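Local coordinates for protein inositol dehydrogenase (Lactobacillus casei, PDB 4MKX) that probably oxidises scyllo-inositol with NAD as cofactor, as a dehydrogenase of the Gfo/Idh/MocA family built on a Rossmann-fold domain and a C-terminal sheet domain, at residues Tyr147-Lys158 with Thr263-Ile274. Numbering follows the deposited sequence.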
# COMPACT_ATOMS: atom_id res chain seq x y z
N TYR A 147 5.50 7.18 15.98
CA TYR A 147 6.44 6.56 16.89
C TYR A 147 5.79 6.23 18.23
O TYR A 147 6.04 5.16 18.79
CB TYR A 147 7.69 7.43 17.12
CG TYR A 147 8.73 7.26 16.03
CD1 TYR A 147 9.65 6.22 16.08
CD2 TYR A 147 8.76 8.11 14.94
CE1 TYR A 147 10.59 6.05 15.08
CE2 TYR A 147 9.69 7.94 13.93
CZ TYR A 147 10.61 6.91 14.00
OH TYR A 147 11.54 6.74 12.99
N ARG A 148 4.96 7.14 18.73
CA ARG A 148 4.26 6.91 20.00
C ARG A 148 3.28 5.76 19.90
O ARG A 148 3.15 4.97 20.84
CB ARG A 148 3.55 8.18 20.50
CG ARG A 148 4.52 9.17 21.13
CD ARG A 148 3.81 10.33 21.85
NE ARG A 148 3.00 11.14 20.94
CZ ARG A 148 2.70 12.43 21.11
NH1 ARG A 148 3.16 13.10 22.16
NH2 ARG A 148 1.95 13.06 20.22
N TYR A 149 2.59 5.64 18.77
CA TYR A 149 1.65 4.55 18.55
C TYR A 149 2.39 3.21 18.58
O TYR A 149 1.91 2.24 19.17
CB TYR A 149 0.89 4.73 17.22
CG TYR A 149 -0.12 3.65 16.92
CD1 TYR A 149 -1.43 3.73 17.40
CD2 TYR A 149 0.23 2.54 16.15
CE1 TYR A 149 -2.35 2.73 17.13
CE2 TYR A 149 -0.69 1.54 15.87
CZ TYR A 149 -1.97 1.65 16.36
OH TYR A 149 -2.88 0.64 16.08
N ALA A 150 3.55 3.15 17.94
CA ALA A 150 4.36 1.92 17.93
C ALA A 150 4.89 1.60 19.32
O ALA A 150 4.94 0.43 19.71
CB ALA A 150 5.51 2.04 16.94
N LYS A 151 5.31 2.63 20.05
CA LYS A 151 5.82 2.43 21.40
C LYS A 151 4.73 1.82 22.28
O LYS A 151 4.98 0.94 23.10
CB LYS A 151 6.27 3.77 21.98
CG LYS A 151 6.90 3.69 23.37
CD LYS A 151 8.17 2.86 23.35
CE LYS A 151 9.06 3.17 24.58
NZ LYS A 151 8.30 3.02 25.85
N GLN A 152 3.51 2.31 22.09
CA GLN A 152 2.36 1.82 22.84
C GLN A 152 2.13 0.33 22.58
O GLN A 152 1.95 -0.45 23.52
CB GLN A 152 1.14 2.62 22.43
CG GLN A 152 -0.13 2.29 23.15
CD GLN A 152 -1.17 3.35 22.92
OE1 GLN A 152 -0.87 4.43 22.39
NE2 GLN A 152 -2.41 3.07 23.31
N LEU A 153 2.16 -0.08 21.31
CA LEU A 153 2.05 -1.50 20.98
C LEU A 153 3.15 -2.33 21.65
O LEU A 153 2.90 -3.40 22.19
CB LEU A 153 2.10 -1.72 19.46
CG LEU A 153 0.92 -1.15 18.69
CD1 LEU A 153 1.09 -1.45 17.21
CD2 LEU A 153 -0.35 -1.75 19.22
N VAL A 154 4.38 -1.82 21.61
CA VAL A 154 5.50 -2.51 22.22
C VAL A 154 5.32 -2.63 23.73
O VAL A 154 5.55 -3.69 24.30
CB VAL A 154 6.84 -1.82 21.88
CG1 VAL A 154 7.97 -2.33 22.76
CG2 VAL A 154 7.18 -2.02 20.40
N ASP A 155 4.91 -1.54 24.38
CA ASP A 155 4.74 -1.52 25.83
C ASP A 155 3.63 -2.47 26.29
O ASP A 155 3.69 -3.03 27.39
CB ASP A 155 4.43 -0.10 26.32
CG ASP A 155 5.66 0.79 26.32
OD1 ASP A 155 6.78 0.26 26.21
OD2 ASP A 155 5.48 2.02 26.44
N GLN A 156 2.62 -2.62 25.45
CA GLN A 156 1.49 -3.51 25.73
C GLN A 156 1.84 -4.98 25.50
O GLN A 156 1.02 -5.85 25.78
CB GLN A 156 0.28 -3.12 24.89
CG GLN A 156 -0.38 -1.83 25.33
CD GLN A 156 -1.45 -1.35 24.36
OE1 GLN A 156 -1.68 -1.96 23.32
NE2 GLN A 156 -2.11 -0.25 24.71
N GLY A 157 3.04 -5.24 24.98
CA GLY A 157 3.52 -6.60 24.79
C GLY A 157 3.10 -7.23 23.47
O GLY A 157 3.24 -8.44 23.27
N LYS A 158 2.60 -6.40 22.55
CA LYS A 158 1.99 -6.90 21.32
C LYS A 158 2.94 -7.51 20.30
O LYS A 158 2.50 -8.27 19.44
CB LYS A 158 1.17 -5.80 20.65
CG LYS A 158 -0.10 -5.42 21.41
CD LYS A 158 -1.34 -5.87 20.67
CE LYS A 158 -2.61 -5.48 21.43
NZ LYS A 158 -2.62 -4.03 21.79
N THR A 263 11.62 3.26 10.67
CA THR A 263 12.10 2.41 11.76
C THR A 263 11.30 1.13 11.77
O THR A 263 10.07 1.14 11.81
CB THR A 263 11.96 3.12 13.10
OG1 THR A 263 12.74 4.32 13.06
CG2 THR A 263 12.50 2.25 14.23
N GLU A 264 12.02 0.01 11.75
CA GLU A 264 11.42 -1.31 11.74
C GLU A 264 11.78 -1.99 13.05
O GLU A 264 12.93 -1.96 13.48
CB GLU A 264 12.03 -2.10 10.59
CG GLU A 264 11.81 -3.58 10.62
CD GLU A 264 12.59 -4.25 9.52
OE1 GLU A 264 12.13 -4.19 8.36
OE2 GLU A 264 13.69 -4.79 9.79
N ILE A 265 10.78 -2.61 13.68
CA ILE A 265 11.02 -3.34 14.92
C ILE A 265 10.54 -4.78 14.72
O ILE A 265 9.37 -5.02 14.41
CB ILE A 265 10.25 -2.69 16.09
CG1 ILE A 265 10.59 -1.20 16.21
CG2 ILE A 265 10.60 -3.39 17.40
CD1 ILE A 265 9.73 -0.47 17.20
N ILE A 266 11.45 -5.74 14.86
CA ILE A 266 11.11 -7.15 14.78
C ILE A 266 11.08 -7.72 16.19
O ILE A 266 12.04 -7.57 16.95
CB ILE A 266 12.14 -7.92 13.97
CG1 ILE A 266 12.24 -7.31 12.56
CG2 ILE A 266 11.72 -9.38 13.86
CD1 ILE A 266 13.20 -8.05 11.64
N GLY A 267 9.96 -8.33 16.56
CA GLY A 267 9.82 -8.90 17.89
C GLY A 267 9.59 -10.40 17.79
O GLY A 267 9.55 -10.98 16.70
N THR A 268 9.43 -11.04 18.94
CA THR A 268 9.24 -12.49 18.95
C THR A 268 7.83 -12.86 18.51
O THR A 268 7.60 -13.99 18.10
CB THR A 268 9.53 -13.07 20.35
OG1 THR A 268 8.72 -12.40 21.32
CG2 THR A 268 11.00 -12.91 20.70
N LYS A 269 6.90 -11.91 18.56
CA LYS A 269 5.50 -12.21 18.26
C LYS A 269 4.97 -11.42 17.07
O LYS A 269 3.79 -11.54 16.71
CB LYS A 269 4.61 -11.90 19.46
CG LYS A 269 5.10 -12.52 20.76
CD LYS A 269 3.98 -12.56 21.78
CE LYS A 269 3.27 -11.23 21.85
NZ LYS A 269 1.95 -11.32 22.54
N GLY A 270 5.82 -10.60 16.47
CA GLY A 270 5.36 -9.73 15.41
C GLY A 270 6.41 -8.74 14.95
O GLY A 270 7.56 -8.78 15.38
N MET A 271 6.00 -7.86 14.05
CA MET A 271 6.93 -6.95 13.43
C MET A 271 6.13 -5.69 13.13
O MET A 271 4.92 -5.75 12.91
CB MET A 271 7.40 -7.59 12.13
CG MET A 271 8.43 -6.85 11.36
SD MET A 271 9.01 -7.97 10.05
CE MET A 271 10.04 -6.76 9.20
N LEU A 272 6.78 -4.53 13.20
CA LEU A 272 6.11 -3.34 12.71
C LEU A 272 7.10 -2.42 12.04
O LEU A 272 8.31 -2.50 12.28
CB LEU A 272 5.35 -2.63 13.83
CG LEU A 272 6.14 -2.21 15.05
CD1 LEU A 272 6.74 -0.83 14.81
CD2 LEU A 272 5.26 -2.18 16.32
N ARG A 273 6.58 -1.58 11.15
CA ARG A 273 7.39 -0.56 10.51
C ARG A 273 6.71 0.78 10.67
O ARG A 273 5.51 0.91 10.54
CB ARG A 273 7.59 -0.88 9.02
CG ARG A 273 8.48 -2.08 8.80
CD ARG A 273 8.64 -2.41 7.34
NE ARG A 273 9.67 -3.43 7.17
CZ ARG A 273 9.81 -4.19 6.08
NH1 ARG A 273 8.96 -4.05 5.08
NH2 ARG A 273 10.78 -5.09 6.02
N ILE A 274 7.52 1.77 11.00
CA ILE A 274 7.06 3.14 11.09
C ILE A 274 7.57 3.83 9.84
O ILE A 274 8.77 3.94 9.63
CB ILE A 274 7.63 3.81 12.34
CG1 ILE A 274 7.23 2.98 13.56
CG2 ILE A 274 7.15 5.24 12.44
CD1 ILE A 274 8.22 3.06 14.69
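Helix 147-155, with A150, L153 and V154 facing the hairpin 263-274, packs over it with its axis nearly antiparallel to strand 271-274 (165°) and 9.2 Å from it at closest approach. Y147 leaves the helix to one side and brings its ring in across both strands. Its OH shares a hydrogen bond with T263 OG1 (2.7 Å), which lies at the ring edge, near the ring plane, and is also hydrogen-bonded to S167 OG. I274 CG2 sits over one face, 4.0 Å from the centroid of the Y147 ring, in a CH-pi contact almost along the ring normal. I274 uses both branches: with CG1 beside the backbone N (chi1 -57°), CD1 lies between A150 CB and Y147 CD1, 3.7 Å from each, while CG2 covers the ring face. L272 CD1 comes to the same methyl, A150 CB, from the next inward-facing position of the strand (3.8 Å), and its CD2 lies more loosely against L153. V154 CG2 lies loosely by I265 CD1 (4.4 Å). Beyond the helix, which closes in a Schellman motif at G157, the K269 chain bends so that CE lies 3.1 Å from G157 O. With an alanine here instead of Y147, I274 CG2 would probably lose its aromatic cover and T263 OG1 its tyrosine hydroxyl partner, opening a gap beside both. On the outer face of the hairpin, R273 grips E264 OE1 side-on through NE and NH2, and strand 271-274 continues the sheet into a second subunit. The helix is thus held to this C-terminal-domain sheet mainly by apolar packing, aliphatic and aromatic, with a single buried hydroxyl pair fixing the tyrosine end.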